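Local coordinates for fructose-bisphosphate aldolase (Thermus caldophilus, PDB 2FJK), which belongs to the class II fructose-bisphosphate aldolase family of TIM-barrel proteins and holds 1,3-dihydroxyacetonephosphate in its pocket, at residues His178-Gly183 with Gly226-Ala231; Gly185-Asp190 with Ser232-Glu237. All blocks are in the same frame, centred on the assembly; numbering follows the deposited sequence.

In the fold
Both contacts join the same two loops, one running from strand 171-172 to helix 191-200, the other from helix 215-223 to helix 236-244, contact 2 running on into the first turn of helix 236-244; their centres lie about 13 Å apart. Contact 1 is mainly a surface contact of 207 Å², in which one tyrosine hydroxyl takes a backbone N-H, although its first segment also grips the phosphate of 1,3-dihydroxyacetonephosphate. Contact 2 is larger, 342 Å², and partly buried: an arginine-histidine stack covers its outer side, while proline and isoleucine pack inside. S232 couples the two contacts, its N lying 2.8 Å from A180 O and its OG 2.7 Å from G183 O, both probable hydrogen bonds.

Contact 1 of 2, residues His178-Gly183 with Gly226-Ala231. With 13P (1,3-dihydroxyacetonephosphate), chain E.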
loop_
_atom_site.group_PDB
_atom_site.type_symbol
_atom_site.label_atom_id
_atom_site.label_comp_id
_atom_site.label_asym_id
_atom_site.label_seq_id
_atom_site.Cartn_x
_atom_site.Cartn_y
_atom_site.Cartn_z
ATOM N N HIS A 178 -3.544 31.035 -16.500
ATOM C CA HIS A 178 -3.126 30.808 -15.108
ATOM C C HIS A 178 -2.727 32.076 -14.350
ATOM O O HIS A 178 -2.463 33.122 -14.947
ATOM C CB HIS A 178 -1.935 29.837 -15.045
ATOM C CG HIS A 178 -2.187 28.507 -15.684
ATOM N ND1 HIS A 178 -3.230 27.684 -15.316
ATOM C CD2 HIS A 178 -1.517 27.850 -16.661
ATOM C CE1 HIS A 178 -3.194 26.580 -16.043
ATOM N NE2 HIS A 178 -2.165 26.656 -16.865
ATOM N N GLY A 179 -2.679 31.969 -13.026
ATOM C CA GLY A 179 -2.275 33.104 -12.218
ATOM C C GLY A 179 -3.384 33.999 -11.721
ATOM O O GLY A 179 -4.551 33.811 -12.055
ATOM N N ALA A 180 -3.013 34.990 -10.920
ATOM C CA ALA A 180 -3.987 35.913 -10.350
ATOM C C ALA A 180 -4.302 37.134 -11.227
ATOM O O ALA A 180 -5.057 38.011 -10.813
ATOM C CB ALA A 180 -3.507 36.372 -8.986
ATOM N N TYR A 181 -3.736 37.200 -12.427
ATOM C CA TYR A 181 -3.991 38.346 -13.305
ATOM C C TYR A 181 -4.524 37.890 -14.648
ATOM O O TYR A 181 -3.820 37.938 -15.656
ATOM C CB TYR A 181 -2.707 39.162 -13.494
ATOM C CG TYR A 181 -2.075 39.562 -12.182
ATOM C CD1 TYR A 181 -0.933 38.914 -11.702
ATOM C CD2 TYR A 181 -2.640 40.570 -11.401
ATOM C CE1 TYR A 181 -0.371 39.266 -10.469
ATOM C CE2 TYR A 181 -2.094 40.927 -10.181
ATOM C CZ TYR A 181 -0.962 40.272 -9.719
ATOM O OH TYR A 181 -0.447 40.621 -8.497
ATOM N N LYS A 182 -5.784 37.471 -14.653
ATOM C CA LYS A 182 -6.425 36.963 -15.858
ATOM C C LYS A 182 -6.954 38.002 -16.846
ATOM O O LYS A 182 -7.474 37.637 -17.897
ATOM C CB LYS A 182 -7.545 35.994 -15.453
ATOM C CG LYS A 182 -7.065 34.900 -14.496
ATOM C CD LYS A 182 -8.131 33.847 -14.231
ATOM C CE LYS A 182 -7.657 32.838 -13.203
ATOM N NZ LYS A 182 -6.343 32.233 -13.582
ATOM N N GLY A 183 -6.820 39.286 -16.522
ATOM C CA GLY A 183 -7.294 40.325 -17.430
ATOM C C GLY A 183 -8.014 41.502 -16.786
ATOM O O GLY A 183 -8.770 41.327 -15.831
ATOM N N GLY A 226 0.023 40.525 2.749
ATOM C CA GLY A 226 -0.212 41.506 1.701
ATOM C C GLY A 226 0.534 41.444 0.385
ATOM O O GLY A 226 1.142 40.440 0.022
ATOM N N GLU A 227 0.459 42.557 -0.334
ATOM C CA GLU A 227 1.096 42.735 -1.636
ATOM C C GLU A 227 0.685 41.803 -2.772
ATOM O O GLU A 227 1.238 40.713 -2.959
ATOM C CB GLU A 227 2.618 42.743 -1.488
ATOM C CG GLU A 227 3.123 44.052 -0.927
ATOM C CD GLU A 227 4.581 44.300 -1.229
ATOM O OE1 GLU A 227 4.995 44.063 -2.387
ATOM O OE2 GLU A 227 5.305 44.746 -0.312
ATOM N N ILE A 228 -0.294 42.279 -3.532
ATOM C CA ILE A 228 -0.840 41.599 -4.697
ATOM C C ILE A 228 -1.438 42.730 -5.541
ATOM O O ILE A 228 -1.905 43.730 -4.997
ATOM C CB ILE A 228 -1.946 40.588 -4.306
ATOM C CG1 ILE A 228 -2.347 39.766 -5.535
ATOM C CG2 ILE A 228 -3.160 41.324 -3.741
ATOM C CD1 ILE A 228 -3.333 38.653 -5.246
ATOM N N GLY A 229 -1.421 42.586 -6.858
ATOM C CA GLY A 229 -1.945 43.649 -7.701
ATOM C C GLY A 229 -3.439 43.612 -7.962
ATOM O O GLY A 229 -4.232 43.221 -7.100
ATOM N N GLU A 230 -3.828 44.045 -9.157
ATOM C CA GLU A 230 -5.229 44.038 -9.537
ATOM C C GLU A 230 -5.611 42.610 -9.889
ATOM O O GLU A 230 -5.813 42.280 -11.056
ATOM C CB GLU A 230 -5.473 44.932 -10.752
ATOM C CG GLU A 230 -5.207 46.399 -10.536
ATOM C CD GLU A 230 -5.807 47.242 -11.642
ATOM O OE1 GLU A 230 -7.055 47.275 -11.746
ATOM O OE2 GLU A 230 -5.036 47.864 -12.406
ATOM N N ALA A 231 -5.685 41.759 -8.874
ATOM C CA ALA A 231 -6.046 40.372 -9.088
ATOM C C ALA A 231 -7.379 40.352 -9.809
ATOM O O ALA A 231 -8.290 41.104 -9.466
ATOM C CB ALA A 231 -6.156 39.648 -7.759
HETATM P P 13P E . -5.152 28.765 -11.901
HETATM O O1P 13P E . -3.757 29.507 -11.622
HETATM O O2P 13P E . -6.094 29.831 -12.597
HETATM O O3P 13P E . -5.777 28.322 -10.543
HETATM O O1 13P E . -4.869 27.494 -12.841
HETATM C C1 13P E . -5.664 26.323 -12.665
HETATM C C2 13P E . -5.352 25.447 -13.852
HETATM O O2 13P E . -5.436 25.916 -14.984
HETATM C C3 13P E . -4.935 23.989 -13.662
HETATM O O3 13P E . -4.580 23.407 -14.912
#
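Y181 carries most of this contact, its side chain reaching from the 178-183 loop to the backbone of 226-231. From CB the ring departs with CG anti to the carbonyl carbon (chi1 -53°). CD2 then comes to 3.6 Å from E230 O, and CE2 to 3.7 Å from G229 CA; the backbone of G229 and E230 therefore runs along the ring's edge. At the tip, OH accepts a hydrogen bond from G229 N, 2.7 Å long and fairly straight at 160°, with the donor in the ring plane. I228 CG1 approaches the same hydroxyl, 3.6 Å from Y181 OH. The backbone of A180 adds a CA-H...O contact, its O lying 3.1 Å from A231 CA, while its methyl packs loosely against I228 and A231. E230 is the centre of an inverse gamma turn, which turns the chain along the edge of the tyrosine ring.

On its other side, the 178-183 loop meets 1,3-dihydroxyacetonephosphate through H178, G179 and K182. G179 N points almost straight at O1P (169°), and H178 ND1 donates to O1. K182, extended until it bends at chi4, brings NZ to 2.6 Å from O2P of the ligand. That ammonium also donates to G179 O in the carbonyl plane and to S177 O, so several acceptors fix its position, and its charge would be expected to complement the phosphate.

In the fold, the loop after strand 171-172 meets the one leading to helix 236-244; I228 and A231 rest on helix 215-223, and E227 forms a salt bridge with K273 of the second subunit.

Contact 2 of 2, residues Gly185-Asp190 with Ser232-Glu237; sequences GRPFID and SGIHPE
The flat guanidinium of R186 lies on the imidazole of H235, with centres 3.9 Å apart and planes only 20° from parallel. H235 CD2 sits over the middle of the guanidinium, 3.4 Å from R186 CZ, and P236 CD lies over the opposite face of the imidazole, toward its rim. This is a cation-pi stack if the arginine is charged, as expected.

Deeper in, the P187 ring meets the 232-237 backbone and side chains: its CD lies 3.5 Å from G233 O and its CG 3.9 Å from I234 CD1. The same I234 methyl touches I189 CD1 at 4.0 Å, making a small apolar cluster. Between these two layers a water bridges the backbones, donating to P187 O and accepting from H235 N at 2.8 Å.

Further out, R186 is held extended, with CG anti to the backbone N (chi1 177°), and its NE forms a salt bridge with D238, a second-shell contact consistent with holding the guanidinium in place over H235. S232 OG, hydrogen-bonded to G183 O, also stands 2.9 Å from G185 O.

H235 occupies the N-cap position of helix 236-244, and D190 OD1 caps helix 191-200 through R193 N. The contact thus joins the loop leading into helix 191-200 to the loop and first turn of helix 236-244, with I234 also packing on I239 of helix 236-244.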
loop_
_atom_site.group_PDB
_atom_site.type_symbol
_atom_site.label_atom_id
_atom_site.label_comp_id
_atom_site.label_asym_id
_atom_site.label_seq_id
_atom_site.Cartn_x
_atom_site.Cartn_y
_atom_site.Cartn_z
ATOM N N GLY A 185 -10.582 44.070 -15.647
ATOM C CA GLY A 185 -12.018 43.896 -15.562
ATOM C C GLY A 185 -12.326 42.424 -15.767
ATOM O O GLY A 185 -11.470 41.569 -15.534
ATOM N N ARG A 186 -13.542 42.123 -16.208
ATOM C CA ARG A 186 -13.944 40.744 -16.442
ATOM C C ARG A 186 -13.299 40.221 -17.719
ATOM O O ARG A 186 -13.636 40.656 -18.818
ATOM C CB ARG A 186 -15.469 40.657 -16.545
ATOM C CG ARG A 186 -16.024 39.276 -16.862
ATOM C CD ARG A 186 -17.546 39.295 -16.751
ATOM N NE ARG A 186 -18.177 38.053 -17.190
ATOM C CZ ARG A 186 -19.483 37.814 -17.095
ATOM N NH1 ARG A 186 -20.287 38.733 -16.579
ATOM N NH2 ARG A 186 -19.987 36.658 -17.507
ATOM N N PRO A 187 -12.351 39.283 -17.586
ATOM C CA PRO A 187 -11.664 38.707 -18.746
ATOM C C PRO A 187 -12.641 38.048 -19.713
ATOM O O PRO A 187 -13.496 37.267 -19.311
ATOM C CB PRO A 187 -10.689 37.711 -18.110
ATOM C CG PRO A 187 -11.374 37.323 -16.844
ATOM C CD PRO A 187 -11.904 38.638 -16.340
ATOM N N PHE A 188 -12.508 38.370 -20.992
ATOM C CA PHE A 188 -13.401 37.824 -22.007
ATOM C C PHE A 188 -13.284 36.324 -22.228
ATOM O O PHE A 188 -12.198 35.788 -22.417
ATOM C CB PHE A 188 -13.177 38.526 -23.348
ATOM C CG PHE A 188 -14.041 37.991 -24.458
ATOM C CD1 PHE A 188 -15.417 38.204 -24.449
ATOM C CD2 PHE A 188 -13.483 37.253 -25.495
ATOM C CE1 PHE A 188 -16.226 37.690 -25.458
ATOM C CE2 PHE A 188 -14.282 36.733 -26.510
ATOM C CZ PHE A 188 -15.656 36.951 -26.492
ATOM N N ILE A 189 -14.425 35.651 -22.221
ATOM C CA ILE A 189 -14.458 34.221 -22.460
ATOM C C ILE A 189 -15.226 34.009 -23.755
ATOM O O ILE A 189 -16.380 34.420 -23.871
ATOM C CB ILE A 189 -15.176 33.471 -21.323
ATOM C CG1 ILE A 189 -14.582 33.875 -19.972
ATOM C CG2 ILE A 189 -15.071 31.974 -21.552
ATOM C CD1 ILE A 189 -13.084 33.739 -19.877
ATOM N N ASP A 190 -14.581 33.376 -24.726
ATOM C CA ASP A 190 -15.197 33.123 -26.022
ATOM C C ASP A 190 -16.207 31.987 -25.928
ATOM O O ASP A 190 -15.911 30.852 -26.296
ATOM C CB ASP A 190 -14.120 32.766 -27.047
ATOM C CG ASP A 190 -14.549 33.063 -28.465
ATOM O OD1 ASP A 190 -15.682 32.687 -28.832
ATOM O OD2 ASP A 190 -13.749 33.666 -29.212
ATOM N N SER A 232 -7.482 39.499 -10.817
ATOM C CA SER A 232 -8.703 39.378 -11.597
ATOM C C SER A 232 -8.830 37.923 -12.035
ATOM O O SER A 232 -7.935 37.382 -12.677
ATOM C CB SER A 232 -8.632 40.307 -12.817
ATOM O OG SER A 232 -9.805 40.218 -13.609
ATOM N N GLY A 233 -9.933 37.285 -11.671
ATOM C CA GLY A 233 -10.120 35.897 -12.046
ATOM C C GLY A 233 -11.279 35.739 -13.001
ATOM O O GLY A 233 -11.886 36.731 -13.400
ATOM N N ILE A 234 -11.587 34.496 -13.369
ATOM C CA ILE A 234 -12.685 34.219 -14.287
ATOM C C ILE A 234 -14.007 34.384 -13.554
ATOM O O ILE A 234 -14.185 33.878 -12.440
ATOM C CB ILE A 234 -12.605 32.789 -14.866
ATOM C CG1 ILE A 234 -11.230 32.546 -15.505
ATOM C CG2 ILE A 234 -13.704 32.587 -15.890
ATOM C CD1 ILE A 234 -10.860 33.507 -16.594
ATOM N N HIS A 235 -14.929 35.104 -14.184
ATOM C CA HIS A 235 -16.237 35.367 -13.600
ATOM C C HIS A 235 -17.058 34.095 -13.407
ATOM O O HIS A 235 -17.133 33.254 -14.300
ATOM C CB HIS A 235 -17.015 36.333 -14.487
ATOM C CG HIS A 235 -18.248 36.877 -13.839
ATOM N ND1 HIS A 235 -18.210 37.892 -12.907
ATOM C CD2 HIS A 235 -19.548 36.519 -13.956
ATOM C CE1 HIS A 235 -19.436 38.136 -12.476
ATOM N NE2 HIS A 235 -20.265 37.316 -13.097
ATOM N N PRO A 236 -17.693 33.944 -12.233
ATOM C CA PRO A 236 -18.515 32.769 -11.921
ATOM C C PRO A 236 -19.551 32.444 -12.999
ATOM O O PRO A 236 -19.739 31.280 -13.365
ATOM C CB PRO A 236 -19.167 33.145 -10.593
ATOM C CG PRO A 236 -18.123 33.981 -9.939
ATOM C CD PRO A 236 -17.633 34.859 -11.080
ATOM N N GLU A 237 -20.225 33.470 -13.508
ATOM C CA GLU A 237 -21.236 33.248 -14.538
ATOM C C GLU A 237 -20.626 32.641 -15.801
ATOM O O GLU A 237 -21.242 31.792 -16.448
ATOM C CB GLU A 237 -21.964 34.557 -14.857
ATOM C CG GLU A 237 -22.752 35.120 -13.664
ATOM C CD GLU A 237 -23.768 34.127 -13.103
ATOM O OE1 GLU A 237 -24.576 33.588 -13.894
ATOM O OE2 GLU A 237 -23.765 33.890 -11.871
HETATM O O HOH W 1 -14.678 36.223 -16.729
#